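Local coordinates for protein putative acetyl-CoA acetyltransferase (Thermus thermophilus, PDB 1ULQ) that probably catalyses thiolase-type transfer of acyl groups to and from coenzyme A in lipid metabolism, at residues Arg87-Gly92 with Leu354-Gly359; Ala53-Gln58 with Gly115-Ser120. One frame throughout, in Å; residues are numbered along the deposited sequence.

Contact 1 of 2, residues Arg87-Gly92 with Leu354-Gly359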
# COMPACT_ATOMS: atom_id res chain seq x y z
N ARG C 87 -25.65 -0.99 -8.71
CA ARG C 87 -26.39 -2.16 -8.27
C ARG C 87 -25.58 -3.32 -8.83
O ARG C 87 -26.12 -4.25 -9.43
CB ARG C 87 -27.81 -2.20 -8.84
CG ARG C 87 -28.71 -3.23 -8.17
CD ARG C 87 -30.09 -3.33 -8.79
NE ARG C 87 -30.91 -2.11 -8.66
CZ ARG C 87 -31.77 -1.87 -7.68
NH1 ARG C 87 -31.96 -2.75 -6.71
NH2 ARG C 87 -32.48 -0.75 -7.69
N LEU C 88 -24.26 -3.22 -8.63
CA LEU C 88 -23.29 -4.22 -9.10
C LEU C 88 -23.44 -4.65 -10.55
O LEU C 88 -23.54 -3.81 -11.45
CB LEU C 88 -23.31 -5.46 -8.19
CG LEU C 88 -22.54 -5.27 -6.88
CD1 LEU C 88 -22.58 -6.54 -6.08
CD2 LEU C 88 -21.10 -4.89 -7.18
N CYS C 89 -23.45 -5.96 -10.77
CA CYS C 89 -23.55 -6.52 -12.11
C CYS C 89 -24.66 -5.90 -12.95
O CYS C 89 -24.53 -5.77 -14.16
CB CYS C 89 -23.75 -8.03 -11.99
SG CYS C 89 -22.54 -8.80 -10.89
N GLY C 90 -25.75 -5.50 -12.29
CA GLY C 90 -26.85 -4.91 -13.02
C GLY C 90 -26.90 -3.39 -13.06
O GLY C 90 -27.91 -2.81 -13.44
N SER C 91 -25.81 -2.73 -12.69
CA SER C 91 -25.80 -1.27 -12.69
C SER C 91 -26.10 -0.65 -14.05
O SER C 91 -26.78 0.37 -14.14
CB SER C 91 -24.46 -0.77 -12.14
OG SER C 91 -24.33 -1.10 -10.77
N GLY C 92 -25.60 -1.26 -15.11
CA GLY C 92 -25.84 -0.72 -16.44
C GLY C 92 -27.31 -0.60 -16.80
O GLY C 92 -27.74 0.39 -17.38
N LEU C 354 -18.32 -12.70 -25.15
CA LEU C 354 -18.15 -11.27 -25.39
C LEU C 354 -17.44 -10.50 -24.27
O LEU C 354 -16.58 -9.64 -24.54
CB LEU C 354 -19.51 -10.63 -25.66
CG LEU C 354 -20.32 -11.28 -26.79
CD1 LEU C 354 -21.68 -10.64 -26.88
CD2 LEU C 354 -19.58 -11.15 -28.10
N GLY C 355 -17.79 -10.79 -23.03
CA GLY C 355 -17.17 -10.11 -21.90
C GLY C 355 -18.17 -9.56 -20.90
O GLY C 355 -19.31 -9.26 -21.25
N HIS C 356 -17.75 -9.41 -19.65
CA HIS C 356 -18.65 -8.92 -18.63
C HIS C 356 -18.06 -7.76 -17.84
O HIS C 356 -17.70 -7.91 -16.67
CB HIS C 356 -19.06 -10.07 -17.71
CG HIS C 356 -19.99 -9.67 -16.60
ND1 HIS C 356 -20.95 -8.70 -16.75
CD2 HIS C 356 -20.15 -10.17 -15.35
CE1 HIS C 356 -21.67 -8.62 -15.64
NE2 HIS C 356 -21.20 -9.50 -14.78
N PRO C 357 -17.92 -6.59 -18.48
CA PRO C 357 -17.37 -5.40 -17.83
C PRO C 357 -18.43 -4.86 -16.86
O PRO C 357 -19.06 -3.84 -17.12
CB PRO C 357 -17.13 -4.46 -19.00
CG PRO C 357 -18.28 -4.81 -19.92
CD PRO C 357 -18.25 -6.32 -19.89
N LEU C 358 -18.62 -5.59 -15.77
CA LEU C 358 -19.61 -5.26 -14.74
C LEU C 358 -20.50 -4.05 -15.03
O LEU C 358 -21.48 -4.15 -15.77
CB LEU C 358 -18.92 -5.08 -13.39
CG LEU C 358 -18.15 -6.29 -12.85
CD1 LEU C 358 -17.89 -6.08 -11.35
CD2 LEU C 358 -18.95 -7.58 -13.09
N GLY C 359 -20.14 -2.92 -14.43
CA GLY C 359 -20.92 -1.70 -14.57
C GLY C 359 -21.54 -1.39 -15.93
O GLY C 359 -22.60 -0.77 -16.00
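The H356 ring meets C89 at its edge and L358 on one face. C89 CB lies near the ring plane, 4.1 Å from H356 NE2. The sulfur also comes in at the edge, with C89 SG 4.2 Å from H356 NE2. On the face, L358 CD2 stands 3.3 Å above the ring plane, offset toward the rim. The same methyl lies 4.4 Å from C89 SG, so L358 touches both the thiol and the imidazole. H356 CG is anti to its backbone N (chi1 180°), and the NE2 end of the ring is the part that comes near C89. The far nitrogen, H356 ND1, is hydrogen-bonded to S361 OG, which helps fix the rotation of the ring. The backbone around C89 is tied down locally. L88 O accepts from both S91 N and S91 OG, the latter at 2.9 Å. Beyond the thiol the chains meet backbone to backbone, with G92 N 3.2 Å from G359 O but at a poor angle for a bond. G90, directly after C89, is the N-cap of helix 91-104. C89 and H356 are the predicted acyl-carrying nucleophile and proton acceptor, and C386 lies close by. NE2 and the sulfur are in contact but not hydrogen-bonded. Their placing is consistent with H356 serving C89, as in other thiolases.

Contact 2 of 2, residues Ala53-Gln58 with Gly115-Ser120; sequences AGCANQ and GVESMS
E117 reaches from strand 110-118 to the backbone of A56. E117 OE1 accepts from A56 N at 2.7 Å through its syn lone pair, the one on the side of the other oxygen. The N-H...O angle is 147°. The same oxygen also takes a hydrogen bond from G359 N, so two backbone donors grip it. E117 CG is anti to the backbone N (chi1 -164°), and a bend at chi2 (70°) brings CD toward A56. A56 CB packs beside E117 OE1, while E117 OE2 lies alongside N57 CB at 3.8 Å. Between the strands, V116 N donates to G54 O at 3.0 Å. G115 CA adds a CH...O contact to G54 O at 3.3 Å. C55 SG rests 3.8 Å from V116 O. C55 O is satisfied by the Q58 side chain, whose NE2 donates to it at 2.9 Å. On its other edge, strand 50-54 bonds to strand 81-86 through A53 with C83 and V85. The side chain of A56 is about 7 Å from that of C89, the predicted nucleophile. G54 and G115 form a parallel bridge. Such parallel neighbours are typical of the N-terminal half of the thiolase fold.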
# COMPACT_ATOMS: atom_id res chain seq x y z
N ALA C 53 -25.17 6.61 -15.12
CA ALA C 53 -24.16 5.63 -15.49
C ALA C 53 -23.93 4.63 -14.37
O ALA C 53 -23.86 4.99 -13.19
CB ALA C 53 -22.86 6.33 -15.84
N GLY C 54 -23.80 3.36 -14.75
CA GLY C 54 -23.57 2.31 -13.77
C GLY C 54 -22.10 1.96 -13.65
O GLY C 54 -21.41 1.82 -14.66
N CYS C 55 -21.63 1.80 -12.42
CA CYS C 55 -20.24 1.47 -12.16
C CYS C 55 -20.14 0.68 -10.86
O CYS C 55 -20.48 1.18 -9.79
CB CYS C 55 -19.42 2.75 -12.08
SG CYS C 55 -17.66 2.46 -12.09
N ALA C 56 -19.65 -0.56 -10.96
CA ALA C 56 -19.54 -1.45 -9.82
C ALA C 56 -18.45 -1.14 -8.82
O ALA C 56 -18.52 -1.56 -7.66
CB ALA C 56 -19.36 -2.88 -10.31
N ASN C 57 -17.43 -0.41 -9.25
CA ASN C 57 -16.33 -0.07 -8.36
C ASN C 57 -15.90 1.35 -8.65
O ASN C 57 -15.25 1.61 -9.66
CB ASN C 57 -15.17 -1.04 -8.63
CG ASN C 57 -13.81 -0.41 -8.42
OD1 ASN C 57 -12.84 -0.78 -9.08
ND2 ASN C 57 -13.71 0.53 -7.49
N GLN C 58 -16.23 2.29 -7.78
CA GLN C 58 -15.85 3.65 -8.06
C GLN C 58 -14.70 4.16 -7.22
O GLN C 58 -14.70 5.31 -6.82
CB GLN C 58 -17.07 4.54 -7.90
CG GLN C 58 -18.19 4.16 -8.84
CD GLN C 58 -19.53 4.58 -8.30
OE1 GLN C 58 -19.66 5.68 -7.76
NE2 GLN C 58 -20.53 3.72 -8.44
N GLY C 115 -23.22 2.91 -18.75
CA GLY C 115 -22.41 2.18 -17.79
C GLY C 115 -20.99 2.01 -18.28
O GLY C 115 -20.73 2.03 -19.48
N VAL C 116 -20.07 1.87 -17.33
CA VAL C 116 -18.65 1.68 -17.63
C VAL C 116 -18.00 0.84 -16.53
O VAL C 116 -18.49 0.79 -15.40
CB VAL C 116 -17.89 3.05 -17.73
CG1 VAL C 116 -17.97 3.79 -16.40
CG2 VAL C 116 -16.43 2.81 -18.13
N GLU C 117 -16.92 0.17 -16.88
CA GLU C 117 -16.20 -0.64 -15.91
C GLU C 117 -14.84 -0.98 -16.48
O GLU C 117 -14.74 -1.61 -17.53
CB GLU C 117 -16.95 -1.94 -15.60
CG GLU C 117 -16.47 -2.66 -14.34
CD GLU C 117 -16.84 -1.90 -13.07
OE1 GLU C 117 -18.05 -1.71 -12.84
OE2 GLU C 117 -15.94 -1.49 -12.31
N SER C 118 -13.79 -0.53 -15.79
CA SER C 118 -12.43 -0.83 -16.22
C SER C 118 -11.84 -1.78 -15.17
O SER C 118 -11.17 -1.35 -14.23
CB SER C 118 -11.58 0.44 -16.29
OG SER C 118 -10.19 0.12 -16.33
N MET C 119 -12.11 -3.07 -15.33
CA MET C 119 -11.63 -4.05 -14.38
C MET C 119 -10.11 -4.17 -14.37
O MET C 119 -9.52 -4.64 -13.40
CB MET C 119 -12.28 -5.40 -14.68
CG MET C 119 -13.79 -5.34 -14.61
SD MET C 119 -14.60 -6.91 -14.74
CE MET C 119 -14.66 -7.41 -13.04
N SER C 120 -9.48 -3.73 -15.45
CA SER C 120 -8.03 -3.78 -15.59
C SER C 120 -7.32 -2.77 -14.69
O SER C 120 -6.27 -3.06 -14.13
CB SER C 120 -7.64 -3.51 -17.04
OG SER C 120 -8.31 -4.38 -17.95

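Both contacts are buried, but contact 1 lies near the centre of the chain and contact 2 about 10 Å from it. Contact 1 joins the N- and C-terminal thiolase halves at the starts of helices 91-104 and 358-375. Contact 2 stays within the N-terminal half and joins two neighbouring strands of the large sheet. Their chemistry differs accordingly: 87-92 meets 354-359 by van der Waals contact and a sulfur-aromatic approach at the ring edge, whereas 53-58 and 115-120 share hydrogen bonds. The two sites touch. P357 O packs against E117 CB, and S91 CB packs on G54 CA. The sheet is thereby joined to both segments that carry predicted catalytic residues.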